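Local coordinates for protein L544 (Acanthamoeba polyphaga mimivirus, PDB 4AMQ) that probably acts as a metal-dependent nucleotidyltransferase, built from a manganese-binding nucleotidyltransferase domain and a helical domain, at residues 94-97 and 98-101; 294-297 and 298-301; 85-88 and 89-93. One frame throughout, in Å; residues are numbered along the deposited sequence.

Contact 1. Residues 94-97 and 98-101; sequences TNDN and QIKL. With MG (magnesium ion), chain D.
The flat carboxylate of Asp-96 is met at OD1 by the backbone N-H of Gln-98, tilted above its plane, while OD2 touches the end of Ile-99. Gln-98 N approaches from 38° out of the carboxylate plane and donates a hydrogen bond of 3.2 Å from Gln-98 N to Asp-96 OD1. This closes an Asx turn, set inside a type I beta turn with Asn-97 and Gln-98 at its corners, that leads from helix 82-93 into strand 99-108. The other oxygen, Asp-96 OD2, rests 3.9 Å from Ile-99 CD1. A chi1 of -165° swings the Asp-96 carboxyl group away from its own N and forward alongside Gln-98, whose side chain runs in the same direction; its amide plane stands 41° from the carboxylate. Gln-98 is held from beyond the turn, NE2 bonding to Lys-204 O and Tyr-33 OH, while Lys-41 of helix 28-42 packs against Asp-96 and Ile-99. The backbone bond of the beta turn, from Ile-99 N to Asp-96 O, is weak.

Two carbonyls of the turn point to one magnesium ion. Asp-96 O lies only 3.1 Å from Ile-99 O, a closeness explained by the metal that both bind, with Phe-93 O as a further protein ligand. Ile-99 O reaches the magnesium ion at 2.5 Å, long for this metal. The ligands from this chain are all carbonyl oxygens, joined by two waters; the carboxylate of Asp-96 points elsewhere. Lys-100 curls back over the site, where Lys-100 NZ donates a 3.1 Å hydrogen bond to the oxygen of water 1, itself a metal ligand.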
loop_
_atom_site.group_PDB
_atom_site.type_symbol
_atom_site.label_atom_id
_atom_site.label_comp_id
_atom_site.label_asym_id
_atom_site.label_seq_id
_atom_site.Cartn_x
_atom_site.Cartn_y
_atom_site.Cartn_z
ATOM N N THR A 94 -8.494 -20.896 -2.783
ATOM C CA THR A 94 -8.921 -21.026 -4.174
ATOM C C THR A 94 -10.440 -20.894 -4.355
ATOM O O THR A 94 -10.909 -20.339 -5.347
ATOM C CB THR A 94 -8.424 -22.347 -4.783
ATOM O OG1 THR A 94 -7.009 -22.453 -4.584
ATOM C CG2 THR A 94 -8.731 -22.401 -6.278
ATOM N N ASN A 95 -11.201 -21.403 -3.393
ATOM C CA ASN A 95 -12.655 -21.310 -3.445
ATOM C C ASN A 95 -13.210 -20.356 -2.393
ATOM O O ASN A 95 -14.348 -20.499 -1.955
ATOM C CB ASN A 95 -13.289 -22.692 -3.283
ATOM C CG ASN A 95 -12.845 -23.663 -4.355
ATOM O OD1 ASN A 95 -12.288 -24.721 -4.059
ATOM N ND2 ASN A 95 -13.087 -23.309 -5.613
ATOM N N ASP A 96 -12.397 -19.384 -1.987
ATOM C CA ASP A 96 -12.830 -18.389 -1.016
ATOM C C ASP A 96 -12.876 -17.014 -1.676
ATOM O O ASP A 96 -11.843 -16.380 -1.873
ATOM C CB ASP A 96 -11.879 -18.369 0.184
ATOM C CG ASP A 96 -12.453 -17.625 1.375
ATOM O OD1 ASP A 96 -13.409 -16.843 1.188
ATOM O OD2 ASP A 96 -11.945 -17.821 2.502
ATOM N N ASN A 97 -14.076 -16.554 -2.013
ATOM C CA ASN A 97 -14.222 -15.299 -2.743
ATOM C C ASN A 97 -13.874 -14.062 -1.915
ATOM O O ASN A 97 -13.670 -12.980 -2.456
ATOM C CB ASN A 97 -15.635 -15.168 -3.312
ATOM C CG ASN A 97 -15.779 -13.986 -4.253
ATOM O OD1 ASN A 97 -16.444 -13.001 -3.933
ATOM N ND2 ASN A 97 -15.146 -14.075 -5.417
ATOM N N GLN A 98 -13.813 -14.230 -0.599
ATOM C CA GLN A 98 -13.558 -13.112 0.303
ATOM C C GLN A 98 -12.066 -12.780 0.416
ATOM O O GLN A 98 -11.691 -11.636 0.666
ATOM C CB GLN A 98 -14.130 -13.423 1.689
ATOM C CG GLN A 98 -13.894 -12.331 2.721
ATOM C CD GLN A 98 -14.385 -12.719 4.099
ATOM O OE1 GLN A 98 -14.129 -13.826 4.572
ATOM N NE2 GLN A 98 -15.097 -11.810 4.752
ATOM N N ILE A 99 -11.220 -13.785 0.225
ATOM C CA ILE A 99 -9.789 -13.630 0.455
ATOM C C ILE A 99 -8.957 -13.964 -0.769
ATOM O O ILE A 99 -9.077 -15.045 -1.334
ATOM C CB ILE A 99 -9.306 -14.536 1.600
ATOM C CG1 ILE A 99 -10.019 -14.178 2.905
ATOM C CG2 ILE A 99 -7.792 -14.433 1.756
ATOM C CD1 ILE A 99 -9.619 -15.059 4.069
ATOM N N LYS A 100 -8.095 -13.041 -1.166
ATOM C CA LYS A 100 -7.176 -13.311 -2.258
ATOM C C LYS A 100 -5.754 -12.965 -1.841
ATOM O O LYS A 100 -5.490 -11.864 -1.365
ATOM C CB LYS A 100 -7.581 -12.523 -3.509
ATOM C CG LYS A 100 -7.029 -13.096 -4.809
ATOM C CD LYS A 100 -7.439 -12.255 -6.017
ATOM C CE LYS A 100 -8.944 -12.282 -6.244
ATOM N NZ LYS A 100 -9.432 -13.621 -6.683
ATOM N N LEU A 101 -4.842 -13.916 -2.002
ATOM C CA LEU A 101 -3.431 -13.640 -1.804
ATOM C C LEU A 101 -2.834 -13.160 -3.121
ATOM O O LEU A 101 -2.586 -13.960 -4.019
ATOM C CB LEU A 101 -2.700 -14.886 -1.305
ATOM C CG LEU A 101 -1.184 -14.747 -1.151
ATOM C CD1 LEU A 101 -0.834 -13.551 -0.281
ATOM C CD2 LEU A 101 -0.588 -16.024 -0.573
HETATM MG MG MG D . -9.658 -16.456 -3.254
HETATM O O HOH W 1 -11.046 -14.752 -4.338
HETATM O O HOH W 2 -7.554 -17.002 -4.606
#

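Contact 2. Residues 294-297 and 298-301; sequences NLDL and DTAK
Asp-296 is the N-cap of helix 297-311, which follows helix 274-292 in the helical domain, and its side chain accepts from Thr-299. From CB, the Asp-296 side chain turns at a chi1 of 65°, placing CG between its own N and carbonyl carbon and bringing the carboxylate across the side chain of Thr-299 at about a right angle. OD1 does the capping with two donors. Thr-299 OG1 reaches the syn lone pair of Asp-296 OD1 at 2.7 Å, and Thr-299 N comes to the same oxygen from above the carboxylate plane, 51° out of it. Two donors from one residue thus fix the rotation of the carboxylate. The side chains of Asp-296 and Asp-298 run side by side, with Asp-296 OD2 4.5 Å from Asp-298 OD2, like charges whose carboxylate planes are nearly perpendicular. Regular helix bonding starts with Ala-300 N to Asp-296 O, 3.0 Å long and almost straight.

Beneath the cap, Leu-295 and Ala-300 make a hydrophobic staple, backed by Tyr-286 of helix 274-292. The two branches of Leu-295 divide the work: CD1 packs 3.6 Å from Thr-299 CG2, and CD2 sits 3.8 Å from Ala-300 CB.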
loop_
_atom_site.group_PDB
_atom_site.type_symbol
_atom_site.label_atom_id
_atom_site.label_comp_id
_atom_site.label_asym_id
_atom_site.label_seq_id
_atom_site.Cartn_x
_atom_site.Cartn_y
_atom_site.Cartn_z
ATOM N N ASN A 294 -6.145 -9.234 -11.310
ATOM C CA ASN A 294 -7.080 -9.971 -10.466
ATOM C C ASN A 294 -8.367 -9.213 -10.138
ATOM O O ASN A 294 -9.153 -9.658 -9.309
ATOM C CB ASN A 294 -6.403 -10.416 -9.165
ATOM C CG ASN A 294 -5.377 -11.508 -9.387
ATOM O OD1 ASN A 294 -5.729 -12.657 -9.653
ATOM N ND2 ASN A 294 -4.101 -11.155 -9.278
ATOM N N LEU A 295 -8.574 -8.066 -10.776
ATOM C CA LEU A 295 -9.801 -7.304 -10.572
ATOM C C LEU A 295 -10.887 -7.766 -11.538
ATOM O O LEU A 295 -10.774 -7.564 -12.743
ATOM C CB LEU A 295 -9.543 -5.806 -10.770
ATOM C CG LEU A 295 -10.671 -4.857 -10.358
ATOM C CD1 LEU A 295 -10.975 -5.000 -8.875
ATOM C CD2 LEU A 295 -10.324 -3.412 -10.694
ATOM N N ASP A 296 -11.931 -8.400 -11.017
ATOM C CA ASP A 296 -13.082 -8.729 -11.846
ATOM C C ASP A 296 -14.103 -7.593 -11.797
ATOM O O ASP A 296 -13.999 -6.685 -10.968
ATOM C CB ASP A 296 -13.699 -10.077 -11.449
ATOM C CG ASP A 296 -14.285 -10.067 -10.052
ATOM O OD1 ASP A 296 -14.009 -9.118 -9.296
ATOM O OD2 ASP A 296 -15.017 -11.019 -9.707
ATOM N N LEU A 297 -15.074 -7.633 -12.703
ATOM C CA LEU A 297 -16.038 -6.545 -12.830
ATOM C C LEU A 297 -16.788 -6.312 -11.528
ATOM O O LEU A 297 -16.938 -5.176 -11.081
ATOM C CB LEU A 297 -17.028 -6.824 -13.968
ATOM C CG LEU A 297 -18.113 -5.763 -14.173
ATOM C CD1 LEU A 297 -17.488 -4.391 -14.335
ATOM C CD2 LEU A 297 -18.990 -6.101 -15.375
ATOM N N ASP A 298 -17.258 -7.398 -10.924
ATOM C CA ASP A 298 -18.027 -7.321 -9.689
ATOM C C ASP A 298 -17.272 -6.603 -8.567
ATOM O O ASP A 298 -17.860 -5.841 -7.805
ATOM C CB ASP A 298 -18.458 -8.721 -9.246
ATOM C CG ASP A 298 -18.880 -8.770 -7.791
ATOM O OD1 ASP A 298 -19.943 -8.205 -7.457
ATOM O OD2 ASP A 298 -18.152 -9.384 -6.983
ATOM N N THR A 299 -15.968 -6.837 -8.473
ATOM C CA THR A 299 -15.169 -6.187 -7.443
ATOM C C THR A 299 -14.912 -4.730 -7.809
ATOM O O THR A 299 -14.985 -3.847 -6.953
ATOM C CB THR A 299 -13.838 -6.923 -7.197
ATOM O OG1 THR A 299 -14.113 -8.266 -6.780
ATOM C CG2 THR A 299 -13.025 -6.219 -6.119
ATOM N N ALA A 300 -14.626 -4.480 -9.085
ATOM C CA ALA A 300 -14.413 -3.119 -9.561
ATOM C C ALA A 300 -15.650 -2.272 -9.307
ATOM O O ALA A 300 -15.553 -1.122 -8.886
ATOM C CB ALA A 300 -14.066 -3.113 -11.046
ATOM N N LYS A 301 -16.814 -2.855 -9.569
ATOM C CA LYS A 301 -18.078 -2.159 -9.383
ATOM C C LYS A 301 -18.336 -1.847 -7.915
ATOM O O LYS A 301 -18.788 -0.756 -7.580
ATOM C CB LYS A 301 -19.240 -2.980 -9.951
ATOM C CG LYS A 301 -20.604 -2.419 -9.593
ATOM C CD LYS A 301 -21.740 -3.276 -10.137
ATOM C CE LYS A 301 -21.830 -3.194 -11.648
ATOM N NZ LYS A 301 -23.062 -3.869 -12.148
#

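Contact 3. Residues 85-88 and 89-93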
loop_
_atom_site.group_PDB
_atom_site.type_symbol
_atom_site.label_atom_id
_atom_site.label_comp_id
_atom_site.label_asym_id
_atom_site.label_seq_id
_atom_site.Cartn_x
_atom_site.Cartn_y
_atom_site.Cartn_z
ATOM N N ARG A 85 3.727 -24.614 3.788
ATOM C CA ARG A 85 2.675 -23.931 4.541
ATOM C C ARG A 85 2.050 -22.789 3.735
ATOM O O ARG A 85 0.871 -22.483 3.892
ATOM C CB ARG A 85 3.210 -23.411 5.878
ATOM C CG ARG A 85 2.251 -22.499 6.638
ATOM C CD ARG A 85 0.910 -23.173 6.935
ATOM N NE ARG A 85 0.034 -22.303 7.715
ATOM C CZ ARG A 85 -1.277 -22.482 7.850
ATOM N NH1 ARG A 85 -1.873 -23.502 7.251
ATOM N NH2 ARG A 85 -1.993 -21.635 8.582
ATOM N N ILE A 86 2.849 -22.162 2.877
ATOM C CA ILE A 86 2.347 -21.106 2.007
ATOM C C ILE A 86 1.487 -21.722 0.911
ATOM O O ILE A 86 0.462 -21.161 0.521
ATOM C CB ILE A 86 3.492 -20.281 1.383
ATOM C CG1 ILE A 86 4.364 -19.671 2.482
ATOM C CG2 ILE A 86 2.938 -19.185 0.489
ATOM C CD1 ILE A 86 3.579 -18.897 3.523
ATOM N N VAL A 87 1.908 -22.884 0.425
ATOM C CA VAL A 87 1.128 -23.631 -0.549
ATOM C C VAL A 87 -0.225 -24.008 0.042
ATOM O O VAL A 87 -1.254 -23.885 -0.619
ATOM C CB VAL A 87 1.874 -24.894 -1.020
ATOM C CG1 VAL A 87 0.928 -25.840 -1.746
ATOM C CG2 VAL A 87 3.042 -24.508 -1.913
ATOM N N ASP A 88 -0.219 -24.457 1.294
ATOM C CA ASP A 88 -1.457 -24.804 1.983
ATOM C C ASP A 88 -2.379 -23.593 2.090
ATOM O O ASP A 88 -3.575 -23.689 1.828
ATOM C CB ASP A 88 -1.163 -25.378 3.370
ATOM C CG ASP A 88 -0.444 -26.715 3.308
ATOM O OD1 ASP A 88 -0.058 -27.133 2.196
ATOM O OD2 ASP A 88 -0.255 -27.345 4.372
ATOM N N LEU A 89 -1.819 -22.452 2.474
ATOM C CA LEU A 89 -2.594 -21.218 2.546
ATOM C C LEU A 89 -3.221 -20.885 1.196
ATOM O O LEU A 89 -4.418 -20.620 1.103
ATOM C CB LEU A 89 -1.722 -20.055 3.027
ATOM C CG LEU A 89 -1.482 -19.983 4.536
ATOM C CD1 LEU A 89 -0.474 -18.896 4.874
ATOM C CD2 LEU A 89 -2.797 -19.745 5.271
ATOM N N ILE A 90 -2.406 -20.903 0.150
ATOM C CA ILE A 90 -2.883 -20.583 -1.188
ATOM C C ILE A 90 -4.044 -21.485 -1.606
ATOM O O ILE A 90 -5.074 -20.997 -2.056
ATOM C CB ILE A 90 -1.742 -20.640 -2.223
ATOM C CG1 ILE A 90 -0.698 -19.564 -1.906
ATOM C CG2 ILE A 90 -2.285 -20.461 -3.639
ATOM C CD1 ILE A 90 0.477 -19.532 -2.868
ATOM N N ASN A 91 -3.885 -22.795 -1.430
ATOM C CA ASN A 91 -4.928 -23.746 -1.811
ATOM C C ASN A 91 -6.227 -23.573 -1.027
ATOM O O ASN A 91 -7.312 -23.815 -1.552
ATOM C CB ASN A 91 -4.428 -25.189 -1.688
ATOM C CG ASN A 91 -3.444 -25.561 -2.780
ATOM O OD1 ASN A 91 -2.499 -26.315 -2.551
ATOM N ND2 ASN A 91 -3.658 -25.026 -3.974
ATOM N N SER A 92 -6.114 -23.155 0.229
ATOM C CA SER A 92 -7.288 -22.976 1.073
ATOM C C SER A 92 -8.100 -21.759 0.646
ATOM O O SER A 92 -9.213 -21.553 1.123
ATOM C CB SER A 92 -6.876 -22.824 2.539
ATOM O OG SER A 92 -6.249 -21.571 2.762
ATOM N N PHE A 93 -7.537 -20.950 -0.246
ATOM C CA PHE A 93 -8.196 -19.718 -0.676
ATOM C C PHE A 93 -8.814 -19.827 -2.065
ATOM O O PHE A 93 -9.570 -18.953 -2.481
ATOM C CB PHE A 93 -7.213 -18.544 -0.650
ATOM C CG PHE A 93 -6.701 -18.215 0.716
ATOM C CD1 PHE A 93 -7.527 -18.315 1.822
ATOM C CD2 PHE A 93 -5.389 -17.817 0.897
ATOM C CE1 PHE A 93 -7.054 -18.016 3.085
ATOM C CE2 PHE A 93 -4.913 -17.521 2.156
ATOM C CZ PHE A 93 -5.747 -17.619 3.249
#
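A bend at chi2 of Arg-85 (58°) turns its chain forward along helix 82-93, toward Leu-89, and Leu-89, with chi1 near -80°, leans CG toward the preceding turn, so that the two side chains meet. The contact is apolar methyl against flat cation: Leu-89 CD2 lies over one face of the guanidinium, displaced toward its rim, 3.9 Å from Arg-85 NH2. The charged group is held at its nitrogens by carbonyls beyond the helix, NE bonding to Val-44 O and NH2 more weakly to Leu-43 O.

Below these side chains runs ordinary alpha-helical bonding from each N-H to the carbonyl four residues earlier, as in the 2.9 Å bond from Ile-90 N to Ile-86 O. On the inner side Ile-86 reaches two partners: its CD1 lies 4.3 Å from Leu-89 CD1, and its CG2 touches Ile-90 CD1 at 4.2 Å. Val-87 and Asn-91 run side by side along another flank, with Val-87 CG1 3.6 Å from Asn-91 OD1. Farther along, Ser-92 turns its hydroxyl back into the helix, and Ser-92 OG donates to Leu-89 O at 2.6 Å. Both of these oxygens lie over one face of the Phe-93 ring, toward its rim.

In the nucleotidyltransferase domain the helix packs on several elements at once. Ile-90 presses on Leu-173 and Val-172 of helix 169-174 and on Leu-101 of strand 99-108, while Phe-93 packs against Ile-42 of helix 28-42 and Ile-99 of the same strand.

Overall arrangement
Contacts 3 and 1 follow one another along the chain, their centres about 10 Å apart, and the magnesium ion joins them: Phe-93 from contact 3 completes the carbonyl set begun by Asp-96 and Ile-99 of contact 1. Packing adds to this, with Leu-101 CD2 3.8 Å from Ile-90 CG1. Contact 2 belongs to the helical domain but touches contact 1, where Lys-100 CD lies 3.8 Å from Asn-294 CB; their centres are about 13 Å apart. Contacts 2 and 3 do not meet, their nearest atoms being about 10 Å apart. The manganese ions are bound elsewhere, by Asp-66, Asp-68 and Asp-213, probably at the active site.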